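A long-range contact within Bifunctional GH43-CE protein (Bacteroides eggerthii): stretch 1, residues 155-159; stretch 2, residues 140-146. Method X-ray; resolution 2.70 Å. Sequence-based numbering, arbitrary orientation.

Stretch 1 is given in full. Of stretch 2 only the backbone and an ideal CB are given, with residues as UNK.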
# COMPACT_ATOMS: atom_id res chain seq x y z
N TYR A 155 44.92 -0.02 2.33
CA TYR A 155 44.43 -1.40 2.38
C TYR A 155 42.98 -1.45 1.87
O TYR A 155 42.40 -0.42 1.54
CB TYR A 155 44.57 -1.95 3.80
CG TYR A 155 46.00 -1.96 4.27
CD1 TYR A 155 46.87 -2.98 3.90
CD2 TYR A 155 46.51 -0.92 5.03
CE1 TYR A 155 48.19 -2.99 4.31
CE2 TYR A 155 47.83 -0.91 5.45
CZ TYR A 155 48.67 -1.95 5.09
OH TYR A 155 49.98 -1.95 5.49
N MET A 156 42.44 -2.67 1.79
CA MET A 156 41.04 -2.94 1.43
C MET A 156 40.68 -4.35 1.89
O MET A 156 41.37 -5.30 1.53
CB MET A 156 40.84 -2.82 -0.09
CG MET A 156 39.38 -2.92 -0.52
SD MET A 156 39.06 -2.38 -2.23
CE MET A 156 40.18 -3.47 -3.13
N ILE A 157 39.62 -4.47 2.69
CA ILE A 157 39.05 -5.75 3.16
C ILE A 157 37.76 -5.99 2.37
O ILE A 157 37.25 -5.04 1.79
CB ILE A 157 38.84 -5.69 4.69
CG1 ILE A 157 40.18 -5.53 5.41
CG2 ILE A 157 38.06 -6.89 5.21
CD1 ILE A 157 40.08 -5.31 6.91
N TYR A 158 37.27 -7.24 2.30
CA TYR A 158 36.00 -7.60 1.59
C TYR A 158 35.65 -9.09 1.75
O TYR A 158 36.48 -9.88 2.19
CB TYR A 158 36.11 -7.28 0.09
CG TYR A 158 37.38 -7.80 -0.54
CD1 TYR A 158 37.48 -9.11 -0.97
CD2 TYR A 158 38.50 -6.99 -0.67
CE1 TYR A 158 38.64 -9.60 -1.55
CE2 TYR A 158 39.67 -7.46 -1.24
CZ TYR A 158 39.74 -8.77 -1.67
OH TYR A 158 40.90 -9.25 -2.23
N GLY A 159 34.41 -9.46 1.37
CA GLY A 159 33.95 -10.87 1.30
C GLY A 159 32.56 -11.06 1.88
O GLY A 159 32.18 -12.18 2.26
N UNK A 140 34.41 -6.67 -9.06
CA UNK A 140 33.69 -6.05 -7.96
C UNK A 140 34.15 -6.71 -6.65
O UNK A 140 34.06 -7.93 -6.51
CB UNK A 140 32.18 -6.18 -8.15
N UNK A 141 34.66 -5.90 -5.72
CA UNK A 141 35.02 -6.39 -4.39
C UNK A 141 33.80 -6.24 -3.47
O UNK A 141 33.29 -5.14 -3.27
CB UNK A 141 36.23 -5.63 -3.83
N UNK A 142 33.34 -7.37 -2.94
CA UNK A 142 32.04 -7.47 -2.27
C UNK A 142 32.12 -6.82 -0.88
O UNK A 142 32.83 -7.30 -0.01
CB UNK A 142 31.60 -8.93 -2.16
N UNK A 143 31.37 -5.72 -0.71
CA UNK A 143 31.24 -5.01 0.57
C UNK A 143 32.63 -4.63 1.08
O UNK A 143 32.96 -4.87 2.24
CB UNK A 143 30.50 -5.87 1.60
N UNK A 144 33.44 -4.06 0.18
CA UNK A 144 34.81 -3.68 0.48
C UNK A 144 34.80 -2.45 1.40
O UNK A 144 33.94 -1.59 1.29
CB UNK A 144 35.59 -3.40 -0.81
N UNK A 145 35.78 -2.39 2.30
CA UNK A 145 35.99 -1.27 3.20
C UNK A 145 37.46 -0.85 3.14
O UNK A 145 38.26 -1.33 3.92
CB UNK A 145 35.58 -1.63 4.63
N UNK A 146 37.79 0.04 2.19
CA UNK A 146 39.14 0.58 2.03
C UNK A 146 39.45 1.52 3.20
O UNK A 146 38.52 2.05 3.84
CB UNK A 146 39.28 1.31 0.69

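Position 140 has nothing of stretch 1 within 5.5 Å of its ideal CB, so many residues would serve. The deposited residue is Ala140, which makes no contact.

At position 141 the CA-to-CB bond points toward stretch 1. The ideal CB lies 4.1 Å from Tyr158 CG and 4.6 Å from Met156 CE. A ring and a methyl group invite an apolar or aromatic side chain; leucine, methionine, phenylalanine or tyrosine would be plausible. It is Tyr141. Its edge meets the face of the Tyr158 ring, with planes at 64° and Tyr141 CD1 3.4 Å from Tyr158 CE2. Met156 CE sits over one face of the Tyr141 ring, 3.9 Å from its centroid and 7° off the normal, a CH-pi contact.

Position 142 points sideways. Its ideal CB is 4.5 Å from Gly159 N. Stretch 1 favors no particular type, so polar residues are as acceptable as others. The firm link is through the backbone: Gly159 N donates to the carbonyl O of 142 at 3.0 Å. The residue is His142; the edge of its ring lies near Gly159 C.

Position 143 has phi/psi of 55/48, a left-handed conformation that glycine, asparagine and aspartate adopt most readily. Its CB points sideways. The residue is Asp143.

Position 144 also points sideways, but its ideal CB is close to stretch 1: 3.5 Å from Ile157 O and 3.8 Å from Met156 CG. The thioether of Met156 would suit an apolar or aromatic group. The backbone O of 141 lies 3.8 Å from the ideal CB of 144, so a donor such as histidine, serine or asparagine would also suit. The residue is His144. Met156 SD lies 4.5 Å from the centroid of its ring, obliquely. His144 ND1 donates to Tyr141 O at 3.0 Å. His144 CA makes a CA-H...O contact with Ile157 O at 3.1 Å.

Position 145 has its ideal CB 4.7 Å from Ile157 O, with no close partner, so small, polar or apolar side chains would all serve. The backbone N of 145 donates to Ile157 O at 3.1 Å, which any residue but proline could do. The residue is Ser145; its OG is hydrogen-bonded elsewhere in the structure.

At position 146 the ideal CB is 3.7 Å from Tyr155 O and 4.4 Å from Met156 CG. An apolar side chain would suit, of several shapes. The residue is Phe146. Its CB keeps the Met156 contact, while the ring leads away. Phe146 CA approaches Tyr155 O at 3.4 Å in a CA-H...O contact.

Stretch 2 140-146: AYHDHSF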
# COMPACT_ATOMS: atom_id res chain seq x y z
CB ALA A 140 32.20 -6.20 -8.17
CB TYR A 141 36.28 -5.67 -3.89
CG TYR A 141 37.52 -5.91 -4.72
CD1 TYR A 141 38.46 -6.86 -4.36
CD2 TYR A 141 37.75 -5.18 -5.88
CE1 TYR A 141 39.60 -7.07 -5.12
CE2 TYR A 141 38.89 -5.38 -6.65
CZ TYR A 141 39.82 -6.33 -6.27
OH TYR A 141 40.92 -6.53 -7.04
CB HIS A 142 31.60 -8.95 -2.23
CG HIS A 142 30.20 -9.19 -1.76
ND1 HIS A 142 29.10 -9.01 -2.58
CD2 HIS A 142 29.72 -9.62 -0.58
CE1 HIS A 142 28.01 -9.31 -1.92
NE2 HIS A 142 28.36 -9.69 -0.68
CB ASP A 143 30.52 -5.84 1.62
CG ASP A 143 29.23 -6.47 1.14
OD1 ASP A 143 29.06 -6.59 -0.09
OD2 ASP A 143 28.42 -6.84 2.00
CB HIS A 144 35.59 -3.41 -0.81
CG HIS A 144 35.10 -2.25 -1.61
ND1 HIS A 144 34.46 -2.39 -2.82
CD2 HIS A 144 35.16 -0.92 -1.37
CE1 HIS A 144 34.14 -1.20 -3.30
NE2 HIS A 144 34.56 -0.28 -2.43
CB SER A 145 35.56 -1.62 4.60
OG SER A 145 36.01 -0.64 5.54
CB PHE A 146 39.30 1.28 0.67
CG PHE A 146 38.64 2.64 0.56
CD1 PHE A 146 39.33 3.79 0.90
CD2 PHE A 146 37.34 2.77 0.11
CE1 PHE A 146 38.73 5.03 0.80
CE2 PHE A 146 36.74 4.01 0.01
CZ PHE A 146 37.44 5.15 0.35
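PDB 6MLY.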